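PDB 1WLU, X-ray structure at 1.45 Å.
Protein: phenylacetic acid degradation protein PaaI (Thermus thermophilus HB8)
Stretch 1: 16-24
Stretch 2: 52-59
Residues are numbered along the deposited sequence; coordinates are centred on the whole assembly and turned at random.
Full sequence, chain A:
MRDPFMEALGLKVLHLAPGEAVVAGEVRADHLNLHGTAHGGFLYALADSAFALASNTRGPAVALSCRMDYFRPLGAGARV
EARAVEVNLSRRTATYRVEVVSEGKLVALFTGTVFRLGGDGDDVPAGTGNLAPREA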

# COMPACT_ATOMS: atom_id res chain seq x y z
N LEU A 16 12.43 -6.21 22.37
CA LEU A 16 11.00 -6.43 22.43
C LEU A 16 10.49 -5.71 23.67
O LEU A 16 10.98 -5.94 24.77
N ALA A 17 9.54 -4.81 23.46
CA ALA A 17 8.95 -4.04 24.54
C ALA A 17 7.54 -3.69 24.09
O ALA A 17 7.17 -3.93 22.94
N PRO A 18 6.71 -3.14 24.99
CA PRO A 18 5.34 -2.80 24.60
C PRO A 18 5.27 -1.94 23.34
O PRO A 18 5.79 -0.82 23.31
N GLY A 19 4.64 -2.48 22.30
CA GLY A 19 4.48 -1.77 21.04
C GLY A 19 5.67 -1.67 20.11
O GLY A 19 5.59 -1.00 19.08
N GLU A 20 6.78 -2.33 20.44
CA GLU A 20 7.96 -2.24 19.59
C GLU A 20 8.83 -3.49 19.59
O GLU A 20 8.79 -4.28 20.53
N ALA A 21 9.60 -3.66 18.53
CA ALA A 21 10.48 -4.82 18.41
C ALA A 21 11.53 -4.61 17.33
O ALA A 21 11.31 -3.87 16.37
N VAL A 22 12.68 -5.25 17.52
CA VAL A 22 13.75 -5.20 16.54
C VAL A 22 14.16 -6.64 16.28
O VAL A 22 14.42 -7.40 17.21
N VAL A 23 14.17 -7.02 15.00
CA VAL A 23 14.54 -8.36 14.58
C VAL A 23 15.72 -8.21 13.63
O VAL A 23 15.73 -7.32 12.79
N ALA A 24 16.71 -9.08 13.78
CA ALA A 24 17.90 -9.01 12.94
C ALA A 24 18.22 -10.33 12.27
O ALA A 24 17.82 -11.40 12.72
N ALA A 52 5.07 -8.45 13.58
CA ALA A 52 4.30 -9.44 14.32
C ALA A 52 4.58 -9.37 15.82
O ALA A 52 3.66 -9.35 16.63
N LEU A 53 5.86 -9.35 16.18
CA LEU A 53 6.22 -9.29 17.59
C LEU A 53 5.76 -8.00 18.25
O LEU A 53 5.17 -8.02 19.33
N ALA A 54 6.01 -6.86 17.60
CA ALA A 54 5.60 -5.58 18.17
C ALA A 54 4.09 -5.52 18.37
O ALA A 54 3.61 -5.13 19.44
N SER A 55 3.34 -5.89 17.35
CA SER A 55 1.89 -5.83 17.44
C SER A 55 1.30 -6.79 18.48
O SER A 55 0.35 -6.45 19.18
N ASN A 56 1.88 -7.98 18.59
CA ASN A 56 1.35 -8.95 19.54
C ASN A 56 1.66 -8.65 21.00
O ASN A 56 1.14 -9.31 21.89
N THR A 57 2.50 -7.65 21.26
CA THR A 57 2.79 -7.28 22.65
C THR A 57 1.53 -6.62 23.22
O THR A 57 1.41 -6.45 24.43
N ARG A 58 0.61 -6.23 22.34
CA ARG A 58 -0.64 -5.58 22.75
C ARG A 58 -1.78 -6.58 22.86
O ARG A 58 -2.88 -6.23 23.28
N GLY A 59 -1.52 -7.82 22.46
CA GLY A 59 -2.54 -8.85 22.48
C GLY A 59 -2.57 -9.52 21.13
O GLY A 59 -1.96 -9.01 20.18

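What does Leu53 do for the packing of helix against strand? It covers more surface than any other residue here, and its CA-to-CB bond points toward the strand, which runs nearly antiparallel to the helix. With chi1 m and chi2 t, its CD1 lies 4.0 Å from CG2 of Val23 (chi1 t), while its CB sits 3.9 Å from CB of Ala21. Leu16, t at chi1 and p at chi2, starts out sideways, yet its end comes nearer, bringing CD1 within 3.9 Å of CB of Leu53.

How does Thr57 join the tight turn to the helix? Its chi1 is p and its CA-to-CB bond points toward the turn formed by Ala17 to Glu20. The hydroxyl works in two directions: Gly19 N donates to Thr57 OG1 at 2.8 Å, almost in line, and Thr57 OG1 donates to Ala54 O at 2.6 Å. The turn is thereby linked through one side chain to a helix carbonyl. The methyl, Thr57 CG2, lies 3.6 Å from both Leu16 CD1 and Ala17 O.

Why does glycine suit position 19? Its phi is positive, which favours glycine, and an ideal CB would fall 2.6 Å from NH2 of Arg58, a clash. The bare backbone instead lets the guanidinium lie close, with Gly19 N and Pro18 O over one of its faces. Arg58 (chi1 m, chi2 m, chi3 t) also places NH1 3.5 Å from CB of Pro18, while its NE and NH2 are hydrogen-bonded elsewhere in the structure.

What lies between the backbones where they come nearest, at Glu20? Little more than the Ala54 methyl: its CB is 3.7 Å from CA of Glu20 and 4.0 Å from CB of Ala21, and the CA atoms of Glu20 and Ala54 are 4.3 Å apart. Glu20 itself, chi1 p, points away, leaving Ala21 to face the helix.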

# COMPACT_ATOMS: atom_id res chain seq x y z
CB LEU A 16 10.65 -7.92 22.52
CG LEU A 16 9.15 -8.23 22.45
CD1 LEU A 16 8.58 -7.75 21.12
CD2 LEU A 16 8.93 -9.72 22.62
CB ALA A 17 9.76 -2.77 24.79
CB PRO A 18 4.81 -2.08 25.83
CG PRO A 18 5.52 -2.78 26.95
CD PRO A 18 6.94 -2.85 26.42
CB GLU A 20 8.80 -1.02 19.98
CG GLU A 20 9.41 -1.08 21.37
CD GLU A 20 10.06 0.24 21.76
OE1 GLU A 20 9.35 1.14 22.24
OE2 GLU A 20 11.28 0.38 21.56
CB ALA A 21 9.66 -6.06 18.09
CB VAL A 22 14.99 -4.43 17.05
CG1 VAL A 22 16.11 -4.49 16.01
CG2 VAL A 22 14.63 -2.98 17.34
CB VAL A 23 13.37 -9.07 13.86
CG1 VAL A 23 13.84 -10.40 13.28
CG2 VAL A 23 12.23 -9.30 14.84
CB ALA A 24 19.09 -8.56 13.77
CB ALA A 52 4.62 -10.84 13.80
CB LEU A 53 7.73 -9.47 17.75
CG LEU A 53 8.24 -10.88 17.43
CD1 LEU A 53 9.75 -10.94 17.58
CD2 LEU A 53 7.58 -11.90 18.36
CB ALA A 54 6.06 -4.44 17.28
CB SER A 55 1.25 -6.09 16.07
OG SER A 55 1.59 -7.36 15.55
CB ASN A 56 1.79 -10.36 19.14
CG ASN A 56 0.90 -10.93 18.04
OD1 ASN A 56 -0.09 -11.61 18.31
ND2 ASN A 56 1.24 -10.64 16.79
CB THR A 57 3.95 -6.27 22.79
OG1 THR A 57 3.63 -5.07 22.07
CG2 THR A 57 5.24 -6.86 22.27
CB ARG A 58 -1.04 -4.50 21.75
CG ARG A 58 -0.00 -3.42 21.50
CD ARG A 58 0.41 -2.72 22.78
NE ARG A 58 1.10 -1.47 22.51
CZ ARG A 58 1.67 -0.71 23.44
NH1 ARG A 58 1.63 -1.08 24.72
NH2 ARG A 58 2.26 0.43 23.10